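Local coordinates for YfdX protein (PDB 6A02), which has no firmly established molecular function but is implicated in the antibiotic stress response and virulence of Salmonella Typhi, at residues K16-W22 and I79-S83; V65-K69 and V170-Q174; D27-S31 and L46-A50. The contacts are given in a common frame with arbitrary orientation. Where two conformers were deposited one is given. Numbering follows the deposited sequence.

Contact 1 (K16-W22 and I79-S83); sequences KISGQAW and IRINS
The extended lead-in Lys16-Ser18 runs beside residues 79-83 of strand 77-89 and then turns into helix 19-36, setting the first turn of that helix on the strand. Nearest CA pairs are Ile17-Arg80 (5.0 Å) and Ser18-Ile81 (4.9 Å); 469 Å² is buried. At the start of segment 79-83, Ile79 (chi1 p, chi2 t) brings CD1 to 3.7 Å from Ala21 CB. Arg80 (chi1 m, chi2 t, chi3 m) presents the edge of its guanidinium to one carbonyl: NE and NH2 donate to Lys16 O at 2.9 and 3.2 Å. Arg80 O accepts from Ser18 N at 2.9 Å, nearly linear at 176°. Ile81 CG2 rests on Ala21 CB at 3.6 Å and Ile81 CG1 on Trp22 CD1 at 4.2 Å, while Ile81 C lies 3.3 Å from Ile17 CG2. Ile81 and Asn82 both face Glu132 on the next strand, a classic beta bulge. Asn82 CB is 3.9 Å from Trp22 CD1; Asn82 OD1 bonds Arg26 of the second subunit, which also makes a cation-pi contact with Trp22. Ser83 CB meets Ile17 CD1 at 3.9 Å, its OG being bonded to Glu129. Ser18 (chi1 t) is the helix N-cap, with OG accepting from Ala21 N at 2.9 Å. Thus the serine serves both elements: its backbone N binds the strand and its hydroxyl caps the first turn of the helix, amid largely apolar packing.

Contact 2 (V65-K69 and V170-Q174); sequences VKSDK and VVDSQ
Lys66, extended toward strand 170-175, is met at NZ by Asp68 OD1 of the same type I beta turn (Lys66 to Lys69), a salt bridge of 3.0 Å; the bond closing the turn, Lys69 N to Lys66 O, is weak at 3.5 Å. Lys69 NZ bonds Ser173 O of the third subunit. Toward Asp172 the charges are only near: OD2 is 4.0 Å from Lys66 NZ and 4.4 Å from Lys69 NZ, beyond salt-bridge range, although Lys66 CE comes within 3.1 Å of Asp172 OD2. Strand 170-175 lies at the edge of this chain's three-stranded antiparallel sheet, next to strand 125-135; the lysines reach it from a separate turn, their side chains touching Leu133 of that neighbouring strand. Backbones therefore stay apart, the closest CA pair being Lys69-Asp172 at 9.4 Å. Asp172 (chi1 t) and Gln174 (chi1 m, chi2 t) extend to meet them. Gln174 NE2 sits 3.5 Å from Lys66 NZ, two donors without a bond, and Lys69 CE packs on Val170 CG2 at 4.0 Å.

Contact 3 (D27-S31 and L46-A50); sequences DIGMS and LAAQA
Helices 19-36 and 40-54 form an antiparallel helical hairpin, met here at 27-31 and 46-50: the segment axes approach to 8.2 Å with a signed crossing angle of -162°, and Ser31-Leu46 is the nearest CA pair at 5.3 Å. Leu46 (chi1 m, chi2 t) fills the interface, its CD1 lying 3.8 Å from Met30 CB and equally 3.8 Å from Ser31 N. Ser31 adopts chi1 t, putting OG 3.7 Å from Ala47 CB, with a hydrogen bond to Ala43 O one turn earlier on the partner helix; Ser31 CB also meets Leu46 CB at 3.8 Å. The small side chains Ser31, Ala47 and Ala50 suit this close approach. Ile28 (chi1 m, chi2 t) has its CA-to-CB bond pointing away, yet CG1 still reaches Ala50 CB at 3.9 Å; the residue otherwise packs on helices 136-151 and 155-167. Asp27 (chi1 m, chi2 -10°) lays CB 3.6 Å from Leu46 O and OD2 3.6 Å from Gln49 CB, while OD1 accepts from Gln23 NE2. With Gln49 at chi1 m and chi2 t, one water bridges the helices, donating to Asp27 OD1 and to Gln49 OE1, each at 3.2 Å.

Contacts 1 and 3 share helix 19-36: contact 1 joins its N-terminal end to the sheet, while contact 3, nested within the loop that contact 1 closes, pairs it with helix 40-54; their centres lie about 16 Å apart. Both are mainly buried. Contact 2 is only partly buried, in direct contact with the third subunit, and touches contact 1 where Arg80 NH1 makes a weak hydrogen bond to Val65 O. Contacts 1 and 2 meet the same sheet at strands 77-89 and 170-175, its outermost strands within the chain. Chemistry differs accordingly: direct hydrogen bonds in contact 1, loosely matched charges in contact 2, and packing with a bridging water in contact 3.

Contact 1 (K16-W22 and I79-S83)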
loop_
_atom_site.group_PDB
_atom_site.type_symbol
_atom_site.label_atom_id
_atom_site.label_comp_id
_atom_site.label_asym_id
_atom_site.label_seq_id
_atom_site.Cartn_x
_atom_site.Cartn_y
_atom_site.Cartn_z
ATOM N N LYS A 16 1.215 -23.642 8.115
ATOM C CA LYS A 16 1.651 -22.849 9.257
ATOM C C LYS A 16 2.242 -21.509 8.829
ATOM O O LYS A 16 2.906 -21.396 7.788
ATOM C CB LYS A 16 2.654 -23.643 10.099
ATOM C CG LYS A 16 1.976 -24.706 10.960
ATOM C CD LYS A 16 2.984 -25.633 11.626
ATOM C CE LYS A 16 2.276 -26.675 12.500
ATOM N NZ LYS A 16 2.948 -28.011 12.480
ATOM N N ILE A 17 1.982 -20.496 9.652
ATOM C CA ILE A 17 2.444 -19.125 9.460
ATOM C C ILE A 17 3.397 -18.795 10.602
ATOM O O ILE A 17 3.111 -19.116 11.762
ATOM C CB ILE A 17 1.240 -18.159 9.479
ATOM C CG1 ILE A 17 0.236 -18.477 8.357
ATOM C CG2 ILE A 17 1.723 -16.719 9.400
ATOM C CD1 ILE A 17 -1.116 -17.802 8.548
ATOM N N SER A 18 4.525 -18.149 10.290
ATOM C CA SER A 18 5.560 -17.899 11.295
ATOM C C SER A 18 5.283 -16.603 12.049
ATOM O O SER A 18 5.529 -15.506 11.534
ATOM C CB SER A 18 6.957 -17.868 10.685
ATOM O OG SER A 18 7.902 -17.483 11.676
ATOM N N GLY A 19 4.823 -16.726 13.294
ATOM C CA GLY A 19 4.689 -15.544 14.123
ATOM C C GLY A 19 6.020 -14.938 14.514
ATOM O O GLY A 19 6.113 -13.723 14.718
ATOM N N GLN A 20 7.062 -15.769 14.634
ATOM C CA GLN A 20 8.385 -15.239 14.943
ATOM C C GLN A 20 8.895 -14.357 13.814
ATOM O O GLN A 20 9.456 -13.283 14.062
ATOM C CB GLN A 20 9.378 -16.370 15.192
ATOM C CG GLN A 20 9.188 -17.118 16.500
ATOM C CD GLN A 20 10.122 -18.302 16.589
ATOM O OE1 GLN A 20 10.107 -19.180 15.725
ATOM N NE2 GLN A 20 10.960 -18.325 17.624
ATOM N N ALA A 21 8.728 -14.802 12.569
ATOM C CA ALA A 21 9.204 -14.002 11.445
ATOM C C ALA A 21 8.369 -12.745 11.266
ATOM O O ALA A 21 8.895 -11.707 10.846
ATOM C CB ALA A 21 9.205 -14.828 10.162
ATOM N N TRP A 22 7.069 -12.814 11.558
ATOM C CA TRP A 22 6.276 -11.592 11.548
ATOM C C TRP A 22 6.830 -10.579 12.541
ATOM O O TRP A 22 7.015 -9.403 12.205
ATOM C CB TRP A 22 4.799 -11.900 11.826
ATOM C CG TRP A 22 3.948 -10.716 11.529
ATOM C CD1 TRP A 22 3.400 -10.379 10.327
ATOM C CD2 TRP A 22 3.589 -9.685 12.440
ATOM N NE1 TRP A 22 2.703 -9.200 10.437
ATOM C CE2 TRP A 22 2.800 -8.760 11.731
ATOM C CE3 TRP A 22 3.841 -9.465 13.794
ATOM C CZ2 TRP A 22 2.274 -7.623 12.326
ATOM C CZ3 TRP A 22 3.314 -8.338 14.386
ATOM C CH2 TRP A 22 2.537 -7.435 13.651
ATOM N N ILE A 79 8.859 -17.848 3.093
ATOM C CA ILE A 79 8.052 -18.335 4.208
ATOM C C ILE A 79 6.862 -17.411 4.446
ATOM O O ILE A 79 6.919 -16.197 4.207
ATOM C CB ILE A 79 8.857 -18.526 5.514
ATOM C CG1 ILE A 79 9.477 -17.202 5.972
ATOM C CG2 ILE A 79 9.906 -19.649 5.366
ATOM C CD1 ILE A 79 9.864 -17.210 7.468
ATOM N N ARG A 80 5.780 -18.004 4.943
ATOM C CA ARG A 80 4.553 -17.283 5.273
ATOM C C ARG A 80 4.690 -16.576 6.615
ATOM O O ARG A 80 5.067 -17.198 7.616
ATOM C CB ARG A 80 3.384 -18.269 5.370
ATOM C CG ARG A 80 2.990 -18.906 4.044
ATOM C CD ARG A 80 1.888 -19.951 4.222
ATOM N NE ARG A 80 2.404 -21.085 4.973
ATOM C CZ ARG A 80 2.977 -22.152 4.420
ATOM N NH1 ARG A 80 3.075 -22.261 3.095
ATOM N NH2 ARG A 80 3.448 -23.121 5.201
ATOM N N ILE A 81 4.356 -15.284 6.650
ATOM C CA ILE A 81 4.387 -14.519 7.891
ATOM C C ILE A 81 3.044 -13.919 8.281
ATOM O O ILE A 81 2.902 -13.470 9.428
ATOM C CB ILE A 81 5.497 -13.440 7.913
ATOM C CG1 ILE A 81 5.154 -12.270 6.989
ATOM C CG2 ILE A 81 6.834 -14.051 7.556
ATOM C CD1 ILE A 81 6.096 -11.081 7.139
ATOM N N ASN A 82 2.062 -13.892 7.386
ATOM C CA ASN A 82 0.741 -13.387 7.745
ATOM C C ASN A 82 -0.251 -13.852 6.696
ATOM O O ASN A 82 0.115 -14.108 5.547
ATOM C CB ASN A 82 0.728 -11.857 7.852
ATOM C CG ASN A 82 -0.546 -11.334 8.477
ATOM O OD1 ASN A 82 -0.824 -11.610 9.631
ATOM N ND2 ASN A 82 -1.336 -10.591 7.705
ATOM N N SER A 83 -1.518 -13.935 7.093
ATOM C CA SER A 83 -2.608 -14.127 6.148
ATOM C C SER A 83 -3.720 -13.137 6.446
ATOM O O SER A 83 -4.048 -12.882 7.612
ATOM C CB SER A 83 -3.207 -15.526 6.228
ATOM O OG SER A 83 -3.748 -15.870 4.968
#

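Contact 2 (V65-K69 and V170-Q174)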
loop_
_atom_site.group_PDB
_atom_site.type_symbol
_atom_site.label_atom_id
_atom_site.label_comp_id
_atom_site.label_asym_id
_atom_site.label_seq_id
_atom_site.Cartn_x
_atom_site.Cartn_y
_atom_site.Cartn_z
ATOM N N VAL A 65 7.360 -22.788 4.793
ATOM C CA VAL A 65 7.797 -22.549 3.426
ATOM C C VAL A 65 6.619 -22.643 2.463
ATOM O O VAL A 65 5.789 -23.560 2.541
ATOM C CB VAL A 65 8.911 -23.549 3.071
ATOM C CG1 VAL A 65 9.191 -23.543 1.586
ATOM C CG2 VAL A 65 10.168 -23.228 3.858
ATOM N N LYS A 66 6.533 -21.678 1.551
ATOM C CA LYS A 66 5.602 -21.738 0.428
ATOM C C LYS A 66 6.377 -22.358 -0.727
ATOM O O LYS A 66 7.145 -21.678 -1.407
ATOM C CB LYS A 66 5.108 -20.339 0.080
ATOM C CG LYS A 66 4.088 -20.304 -1.042
ATOM C CD LYS A 66 3.045 -19.239 -0.774
ATOM C CE LYS A 66 1.984 -19.197 -1.860
ATOM N NZ LYS A 66 1.306 -20.500 -2.043
ATOM N N SER A 67 6.190 -23.662 -0.940
ATOM C CA SER A 67 7.076 -24.386 -1.845
ATOM C C SER A 67 6.874 -23.990 -3.304
ATOM O O SER A 67 7.815 -24.084 -4.099
ATOM C CB SER A 67 6.904 -25.892 -1.652
ATOM O OG SER A 67 5.531 -26.240 -1.689
ATOM N N ASP A 68 5.678 -23.525 -3.675
ATOM C CA ASP A 68 5.373 -23.218 -5.069
ATOM C C ASP A 68 5.803 -21.812 -5.485
ATOM O O ASP A 68 5.224 -21.246 -6.422
ATOM C CB ASP A 68 3.889 -23.463 -5.374
ATOM C CG ASP A 68 2.961 -22.469 -4.673
ATOM O OD1 ASP A 68 3.374 -21.858 -3.667
ATOM O OD2 ASP A 68 1.802 -22.310 -5.122
ATOM N N LYS A 69 6.815 -21.232 -4.837
ATOM C CA LYS A 69 7.240 -19.876 -5.169
ATOM C C LYS A 69 8.759 -19.790 -5.136
ATOM O O LYS A 69 9.367 -20.000 -4.085
ATOM C CB LYS A 69 6.633 -18.857 -4.208
ATOM C CG LYS A 69 6.829 -17.452 -4.704
ATOM C CD LYS A 69 6.101 -16.443 -3.859
ATOM C CE LYS A 69 6.046 -15.107 -4.585
ATOM N NZ LYS A 69 5.045 -15.112 -5.699
ATOM N N VAL A 170 6.479 -9.780 0.048
ATOM C CA VAL A 170 5.555 -9.870 -1.075
ATOM C C VAL A 170 4.229 -10.405 -0.561
ATOM O O VAL A 170 4.149 -11.008 0.509
ATOM C CB VAL A 170 6.080 -10.745 -2.232
ATOM C CG1 VAL A 170 7.434 -10.232 -2.721
ATOM C CG2 VAL A 170 6.171 -12.200 -1.815
ATOM N N VAL A 171 3.174 -10.167 -1.324
ATOM C CA VAL A 171 1.839 -10.629 -0.959
ATOM C C VAL A 171 1.324 -11.487 -2.100
ATOM O O VAL A 171 1.078 -10.982 -3.207
ATOM C CB VAL A 171 0.883 -9.468 -0.664
ATOM C CG1 VAL A 171 -0.518 -10.001 -0.344
ATOM C CG2 VAL A 171 1.408 -8.620 0.494
ATOM N N ASP A 172 1.170 -12.780 -1.841
ATOM C CA ASP A 172 0.549 -13.709 -2.778
ATOM C C ASP A 172 -0.942 -13.721 -2.473
ATOM O O ASP A 172 -1.370 -14.230 -1.426
ATOM C CB ASP A 172 1.128 -15.108 -2.579
ATOM C CG ASP A 172 0.699 -16.089 -3.660
ATOM O OD1 ASP A 172 -0.431 -15.974 -4.178
ATOM O OD2 ASP A 172 1.500 -16.983 -3.997
ATOM N N SER A 173 -1.739 -13.170 -3.378
ATOM C CA SER A 173 -3.189 -13.160 -3.238
ATOM C C SER A 173 -3.748 -14.272 -4.108
ATOM O O SER A 173 -3.551 -14.265 -5.330
ATOM C CB SER A 173 -3.753 -11.804 -3.663
ATOM O OG SER A 173 -3.241 -10.765 -2.842
ATOM N N GLN A 174 -4.420 -15.232 -3.485
ATOM C CA GLN A 174 -4.924 -16.388 -4.209
ATOM C C GLN A 174 -6.383 -16.624 -3.869
ATOM O O GLN A 174 -6.818 -16.410 -2.735
ATOM C CB GLN A 174 -4.126 -17.650 -3.887
ATOM C CG GLN A 174 -2.827 -17.765 -4.668
ATOM C CD GLN A 174 -1.948 -18.918 -4.200
ATOM O OE1 GLN A 174 -1.502 -19.738 -5.003
ATOM N NE2 GLN A 174 -1.680 -18.971 -2.901
#

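Contact 3 (D27-S31 and L46-A50)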
loop_
_atom_site.group_PDB
_atom_site.type_symbol
_atom_site.label_atom_id
_atom_site.label_comp_id
_atom_site.label_asym_id
_atom_site.label_seq_id
_atom_site.Cartn_x
_atom_site.Cartn_y
_atom_site.Cartn_z
ATOM N N ASP A 27 10.257 -5.810 14.143
ATOM C CA ASP A 27 11.469 -5.322 14.800
ATOM C C ASP A 27 12.407 -4.632 13.811
ATOM O O ASP A 27 13.064 -3.641 14.160
ATOM C CB ASP A 27 12.197 -6.479 15.486
ATOM C CG ASP A 27 11.463 -7.012 16.701
ATOM O OD1 ASP A 27 10.476 -6.380 17.145
ATOM O OD2 ASP A 27 11.904 -8.071 17.207
ATOM N N ILE A 28 12.494 -5.152 12.581
ATOM C CA ILE A 28 13.341 -4.560 11.546
ATOM C C ILE A 28 12.898 -3.132 11.232
ATOM O O ILE A 28 13.725 -2.218 11.110
ATOM C CB ILE A 28 13.335 -5.466 10.295
ATOM C CG1 ILE A 28 14.206 -6.697 10.525
ATOM C CG2 ILE A 28 13.797 -4.722 9.052
ATOM C CD1 ILE A 28 14.004 -7.753 9.465
ATOM N N GLY A 29 11.588 -2.917 11.088
ATOM C CA GLY A 29 11.094 -1.571 10.841
ATOM C C GLY A 29 11.364 -0.620 11.992
ATOM O O GLY A 29 11.768 0.530 11.777
ATOM N N MET A 30 11.142 -1.079 13.224
ATOM C CA MET A 30 11.403 -0.229 14.383
ATOM C C MET A 30 12.889 0.079 14.495
ATOM O O MET A 30 13.281 1.209 14.817
ATOM C CB MET A 30 10.893 -0.903 15.659
ATOM C CG MET A 30 9.371 -1.056 15.724
ATOM S SD MET A 30 8.778 -1.628 17.333
ATOM C CE MET A 30 9.786 -0.530 18.333
ATOM N N SER A 31 13.732 -0.914 14.203
ATOM C CA SER A 31 15.173 -0.699 14.235
ATOM C C SER A 31 15.570 0.409 13.276
ATOM O O SER A 31 16.328 1.320 13.636
ATOM C CB SER A 31 15.889 -2.003 13.884
ATOM O OG SER A 31 17.298 -1.830 13.824
ATOM N N LEU A 46 16.944 -3.938 18.690
ATOM C CA LEU A 46 15.801 -4.416 17.920
ATOM C C LEU A 46 16.244 -5.330 16.784
ATOM O O LEU A 46 15.616 -6.365 16.528
ATOM C CB LEU A 46 15.021 -3.215 17.381
ATOM C CG LEU A 46 14.258 -2.433 18.449
ATOM C CD1 LEU A 46 13.956 -1.028 17.971
ATOM C CD2 LEU A 46 12.975 -3.151 18.824
ATOM N N ALA A 47 17.337 -4.979 16.106
ATOM C CA ALA A 47 17.856 -5.838 15.048
ATOM C C ALA A 47 18.381 -7.150 15.617
ATOM O O ALA A 47 18.229 -8.206 14.991
ATOM C CB ALA A 47 18.939 -5.110 14.248
ATOM N N ALA A 48 18.982 -7.105 16.809
ATOM C CA ALA A 48 19.433 -8.335 17.453
ATOM C C ALA A 48 18.260 -9.237 17.794
ATOM O O ALA A 48 18.349 -10.463 17.647
ATOM C CB ALA A 48 20.252 -8.013 18.703
ATOM N N GLN A 49 17.147 -8.659 18.242
ATOM C CA GLN A 49 15.969 -9.483 18.489
ATOM C C GLN A 49 15.463 -10.109 17.197
ATOM O O GLN A 49 15.105 -11.292 17.169
ATOM C CB GLN A 49 14.855 -8.683 19.164
ATOM C CG GLN A 49 15.164 -8.145 20.562
ATOM C CD GLN A 49 14.101 -7.176 21.067
ATOM O OE1 GLN A 49 13.182 -6.806 20.339
ATOM N NE2 GLN A 49 14.222 -6.768 22.323
ATOM N N ALA A 50 15.428 -9.330 16.112
ATOM C CA ALA A 50 15.008 -9.885 14.831
ATOM C C ALA A 50 15.922 -11.024 14.401
ATOM O O ALA A 50 15.453 -12.048 13.884
ATOM C CB ALA A 50 14.981 -8.780 13.774
HETATM O O HOH W 1 10.312 -5.491 20.263
#